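Local coordinates for cell cycle serine/threonine-protein kinase CDC5/MSD2 (Saccharomyces cerevisiae, PDB 6MF4) that is a protein kinase required for the cell cycle and involved in mitotic exit that phosphorylates Scc1 and Net1, seen here as its polo-box domain, at residues Leu45-Asn51 against Arg201-Tyr206; Thr239-Pro243 against Ile261-Ser267. All blocks are in the same frame, centred on the assembly; numbering follows the deposited sequence.

Interaction 1 and interaction 2 both involve the antiparallel sheet of the second polo box, at different places. In interaction 1 the short strand 49-50, which comes from the start of the modelled chain, is added to the sheet's outer edge against strand 200-205. Interaction 2 lies near the other edge, where strand 237-241, next to last in the sheet, meets the loop between helices 252-258 and 269-283. Their centres are 24 Å apart and their nearest atoms about 15 Å, so they do not touch. Zinc is bound by E138, H154 and H194; interaction 2 lies away from the zinc-binding residues, and the R201 side chain of interaction 1 is about 12 Å from that of D197, a further zinc-binding residue of this protein.

Interaction 1. Residues Leu45-Asn51 against Arg201-Tyr206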
# COMPACT_ATOMS: atom_id res chain seq x y z
N LEU A 45 -13.33 -5.59 13.93
CA LEU A 45 -12.51 -4.45 13.55
C LEU A 45 -13.39 -3.25 13.28
O LEU A 45 -14.37 -3.34 12.53
CB LEU A 45 -11.66 -4.75 12.31
CG LEU A 45 -10.38 -5.58 12.51
CD1 LEU A 45 -9.71 -5.80 11.17
CD2 LEU A 45 -9.42 -4.90 13.48
N ILE A 46 -13.05 -2.13 13.90
CA ILE A 46 -13.77 -0.88 13.70
C ILE A 46 -12.82 0.18 13.18
O ILE A 46 -11.94 0.64 13.91
CB ILE A 46 -14.44 -0.40 15.00
CG1 ILE A 46 -15.38 -1.47 15.55
CG2 ILE A 46 -15.20 0.91 14.76
CD1 ILE A 46 -16.53 -1.85 14.62
N ALA A 47 -13.01 0.56 11.92
CA ALA A 47 -12.22 1.61 11.32
C ALA A 47 -12.53 2.94 12.00
O ALA A 47 -13.68 3.37 12.03
CB ALA A 47 -12.49 1.70 9.83
N THR A 48 -11.50 3.58 12.55
CA THR A 48 -11.66 4.91 13.11
C THR A 48 -11.75 5.91 11.97
O THR A 48 -12.46 6.91 12.07
CB THR A 48 -10.49 5.29 14.05
OG1 THR A 48 -9.24 4.97 13.43
CG2 THR A 48 -10.61 4.54 15.37
N SER A 49 -11.04 5.64 10.88
CA SER A 49 -11.09 6.50 9.71
C SER A 49 -10.53 5.82 8.47
O SER A 49 -9.82 4.82 8.54
CB SER A 49 -10.32 7.79 9.98
OG SER A 49 -8.93 7.55 10.03
N THR A 50 -10.85 6.41 7.32
CA THR A 50 -10.46 5.87 6.02
C THR A 50 -10.79 6.95 5.00
O THR A 50 -11.64 7.80 5.26
CB THR A 50 -11.21 4.56 5.69
OG1 THR A 50 -10.73 4.02 4.45
CG2 THR A 50 -12.72 4.80 5.59
N ASN A 51 -10.11 6.96 3.86
CA ASN A 51 -10.41 7.96 2.84
C ASN A 51 -11.67 7.60 2.06
O ASN A 51 -11.94 6.43 1.79
CB ASN A 51 -9.23 8.15 1.88
CG ASN A 51 -8.81 6.86 1.20
OD1 ASN A 51 -8.53 5.86 1.86
ND2 ASN A 51 -8.76 6.88 -0.13
N ARG A 201 -3.93 3.98 -2.81
CA ARG A 201 -5.33 4.03 -3.23
C ARG A 201 -6.27 4.21 -2.05
O ARG A 201 -7.25 4.96 -2.14
CB ARG A 201 -5.71 2.75 -3.97
CG ARG A 201 -5.06 2.56 -5.31
CD ARG A 201 -5.31 1.13 -5.78
NE ARG A 201 -5.23 1.00 -7.22
CZ ARG A 201 -5.33 -0.15 -7.87
NH1 ARG A 201 -5.49 -1.29 -7.22
NH2 ARG A 201 -5.24 -0.15 -9.19
N ARG A 202 -5.99 3.51 -0.96
CA ARG A 202 -6.86 3.56 0.21
C ARG A 202 -6.06 3.25 1.46
O ARG A 202 -5.18 2.39 1.45
CB ARG A 202 -8.03 2.58 0.06
CG ARG A 202 -9.01 2.60 1.23
CD ARG A 202 -10.33 1.91 0.88
NE ARG A 202 -10.15 0.50 0.58
CZ ARG A 202 -11.09 -0.27 0.04
NH1 ARG A 202 -12.28 0.23 -0.27
NH2 ARG A 202 -10.84 -1.55 -0.20
N TYR A 203 -6.34 3.99 2.52
CA TYR A 203 -5.82 3.66 3.84
C TYR A 203 -6.98 3.49 4.80
O TYR A 203 -8.04 4.09 4.62
CB TYR A 203 -4.87 4.74 4.36
CG TYR A 203 -5.56 6.04 4.70
CD1 TYR A 203 -6.12 6.25 5.95
CD2 TYR A 203 -5.65 7.06 3.76
CE1 TYR A 203 -6.75 7.43 6.27
CE2 TYR A 203 -6.28 8.25 4.07
CZ TYR A 203 -6.82 8.43 5.32
OH TYR A 203 -7.45 9.61 5.63
N THR A 204 -6.78 2.66 5.81
CA THR A 204 -7.77 2.48 6.86
C THR A 204 -7.07 2.38 8.20
O THR A 204 -6.14 1.59 8.36
CB THR A 204 -8.63 1.23 6.65
OG1 THR A 204 -9.17 1.23 5.33
CG2 THR A 204 -9.77 1.19 7.67
N ARG A 205 -7.52 3.20 9.14
CA ARG A 205 -6.99 3.18 10.49
C ARG A 205 -7.86 2.36 11.43
O ARG A 205 -9.05 2.63 11.58
CB ARG A 205 -6.87 4.59 11.03
CG ARG A 205 -5.68 5.33 10.48
CD ARG A 205 -4.88 6.00 11.58
NE ARG A 205 -5.13 7.43 11.59
CZ ARG A 205 -4.74 8.26 12.55
NH1 ARG A 205 -4.07 7.80 13.61
NH2 ARG A 205 -5.02 9.55 12.45
N TYR A 206 -7.25 1.35 12.04
CA TYR A 206 -7.87 0.57 13.10
C TYR A 206 -7.05 0.77 14.37
O TYR A 206 -5.91 1.21 14.30
CB TYR A 206 -7.93 -0.92 12.74
CG TYR A 206 -8.63 -1.27 11.44
CD1 TYR A 206 -10.01 -1.33 11.37
CD2 TYR A 206 -7.89 -1.57 10.30
CE1 TYR A 206 -10.65 -1.67 10.20
CE2 TYR A 206 -8.52 -1.91 9.12
CZ TYR A 206 -9.90 -1.95 9.07
OH TYR A 206 -10.54 -2.29 7.90
O HOH W 1 -8.01 9.35 8.67
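An edge strand from far back in the sequence completes the second polo-box sheet here: S49 and T50 pair antiparallel with R205 and T204 of strand 200-205, and outside these two residues the 45-51 segment continues the contact as loop. S49 and R205 form the hydrogen-bonded pair, with R205 N giving a nearly straight bond to S49 O (2.9 Å, 170°). T50 and T204 form the non-hydrogen-bonded pair, their side chains alongside each other. With its hydroxyl anti to the backbone N (chi1 -176°), T50 reaches the sheet backbone and donates to Y203 O at 2.7 Å. At the other end R205 O takes two bonds from T48, one from its N and one from OG1, the hydroxyl sitting above the carbonyl plane. Y206 lies between the T204 methyl CG2 on one face and CD1 of L45 on the other, CD1 over the ring centre; A47 CB touches both CE1 of Y206 and CG2 of T204. The Y206 hydroxyl is held by Q282 of helix 269-283, and R205 NH2 forms a salt bridge with D104.

Beyond the paired residues N51 takes over with its side-chain amide. OD1 accepts from Y203 N at 3.0 Å, while ND2 donates to R201 O at 3.2 Å, roughly in its own amide plane, so both ends of the amide are used and its flip is fixed. An alanine here would remove both bonds and is likely to leave the end of strand 200-205 where R201 and R202 form a classic beta bulge opposite E213 less firmly tied to the 45-51 segment. The backbone N of N51, buried with no partner in the model, lies 3.9 Å above one face of the Y203 ring.

Interaction 2. Residues Thr239-Pro243 against Ile261-Ser267; sequences TYISP and IPGYPES
Y240, one residue before the end of strand 237-241, pushes its ring into the 261-267 loop and meets it mainly through Y264. CE2 of Y240 sits over the centre of the Y264 ring, 3.3 Å above its plane. The two rings meet obliquely, their planes inclined at 40° and their centroids 4.6 Å apart. The CB of Y240 already points toward the loop, and with CG anti to the backbone N (chi1 173°) the ring extends against Y264 and I261. I261 adds a CH-pi contact, its CG2 lying over a face of Y240 at 4.0 Å from the ring centroid.

The loop joins helices 252-258 and 269-283 of the second polo box and contains a type II beta turn from I261 to Y264, closed by the bond from Y264 N to I261 O. G263 takes the positive-phi place in that turn. A second fold of the chain follows: Y264 O accepts from both the backbone N and the hydroxyl of S267, OG at 2.6 Å, and S267 CB comes up to CE1 of Y240. The Y240 hydroxyl, though close to the Y264 ring, is hydrogen-bonded to H227. Farther along the strand's continuation, S242 lays CB against the outer part of the Y264 ring, 3.4 Å from CE1, while its OG bonds to S244 and to the backbone N of E246.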
# COMPACT_ATOMS: atom_id res chain seq x y z
N THR A 239 6.54 -9.56 3.54
CA THR A 239 7.73 -8.78 3.81
C THR A 239 7.63 -8.28 5.24
O THR A 239 6.67 -7.60 5.60
CB THR A 239 7.88 -7.60 2.83
OG1 THR A 239 8.06 -8.10 1.51
CG2 THR A 239 9.08 -6.73 3.20
N TYR A 240 8.61 -8.66 6.05
CA TYR A 240 8.63 -8.22 7.42
C TYR A 240 9.56 -7.02 7.54
O TYR A 240 10.67 -7.02 7.01
CB TYR A 240 9.08 -9.33 8.36
CG TYR A 240 9.29 -8.85 9.77
CD1 TYR A 240 8.22 -8.70 10.64
CD2 TYR A 240 10.56 -8.53 10.23
CE1 TYR A 240 8.41 -8.25 11.93
CE2 TYR A 240 10.75 -8.08 11.52
CZ TYR A 240 9.68 -7.95 12.36
OH TYR A 240 9.88 -7.50 13.65
N ILE A 241 9.07 -6.00 8.22
CA ILE A 241 9.85 -4.80 8.49
C ILE A 241 9.97 -4.66 10.00
O ILE A 241 8.98 -4.41 10.68
CB ILE A 241 9.20 -3.55 7.88
CG1 ILE A 241 8.92 -3.76 6.38
CG2 ILE A 241 10.09 -2.34 8.09
CD1 ILE A 241 7.65 -3.09 5.90
N SER A 242 11.17 -4.84 10.52
CA SER A 242 11.39 -4.80 11.96
C SER A 242 11.28 -3.37 12.49
O SER A 242 11.31 -2.41 11.70
CB SER A 242 12.76 -5.38 12.31
OG SER A 242 13.79 -4.45 12.00
N PRO A 243 11.15 -3.21 13.82
CA PRO A 243 11.09 -1.88 14.43
C PRO A 243 12.33 -1.03 14.17
O PRO A 243 12.30 0.17 14.44
CB PRO A 243 10.94 -2.18 15.93
CG PRO A 243 10.34 -3.54 15.99
CD PRO A 243 10.88 -4.28 14.80
N ILE A 261 8.22 -15.27 12.01
CA ILE A 261 9.20 -14.54 11.20
C ILE A 261 10.59 -14.95 11.67
O ILE A 261 10.90 -14.84 12.86
CB ILE A 261 9.04 -13.01 11.32
CG1 ILE A 261 7.62 -12.57 10.95
CG2 ILE A 261 10.08 -12.29 10.46
CD1 ILE A 261 7.27 -12.71 9.47
N PRO A 262 11.44 -15.44 10.75
CA PRO A 262 12.83 -15.71 11.12
C PRO A 262 13.54 -14.49 11.69
O PRO A 262 13.50 -13.41 11.09
CB PRO A 262 13.47 -16.13 9.79
CG PRO A 262 12.35 -16.74 9.04
CD PRO A 262 11.14 -15.91 9.38
N GLY A 263 14.16 -14.66 12.85
CA GLY A 263 14.93 -13.60 13.48
C GLY A 263 14.13 -12.72 14.42
O GLY A 263 14.70 -11.90 15.14
N TYR A 264 12.80 -12.88 14.42
CA TYR A 264 11.93 -12.01 15.20
C TYR A 264 10.80 -12.78 15.88
O TYR A 264 9.63 -12.61 15.55
CB TYR A 264 11.35 -10.91 14.30
CG TYR A 264 12.43 -10.03 13.73
CD1 TYR A 264 12.90 -8.93 14.44
CD2 TYR A 264 13.00 -10.30 12.49
CE1 TYR A 264 13.89 -8.12 13.93
CE2 TYR A 264 13.99 -9.49 11.97
CZ TYR A 264 14.44 -8.40 12.69
OH TYR A 264 15.43 -7.60 12.18
N PRO A 265 11.16 -13.62 16.86
CA PRO A 265 10.18 -14.43 17.59
C PRO A 265 9.17 -13.60 18.38
O PRO A 265 8.14 -14.14 18.78
CB PRO A 265 11.05 -15.27 18.54
CG PRO A 265 12.39 -14.64 18.55
CD PRO A 265 12.55 -13.89 17.27
N GLU A 266 9.45 -12.32 18.59
CA GLU A 266 8.54 -11.45 19.34
C GLU A 266 7.48 -10.80 18.47
O GLU A 266 6.64 -10.05 18.96
CB GLU A 266 9.32 -10.35 20.07
CG GLU A 266 9.91 -9.25 19.18
CD GLU A 266 11.26 -9.61 18.58
OE1 GLU A 266 11.58 -10.82 18.50
OE2 GLU A 266 11.99 -8.68 18.18
N SER A 267 7.51 -11.08 17.17
CA SER A 267 6.66 -10.34 16.24
C SER A 267 5.23 -10.88 16.22
O SER A 267 4.35 -10.25 15.64
CB SER A 267 7.25 -10.37 14.83
OG SER A 267 7.48 -11.70 14.39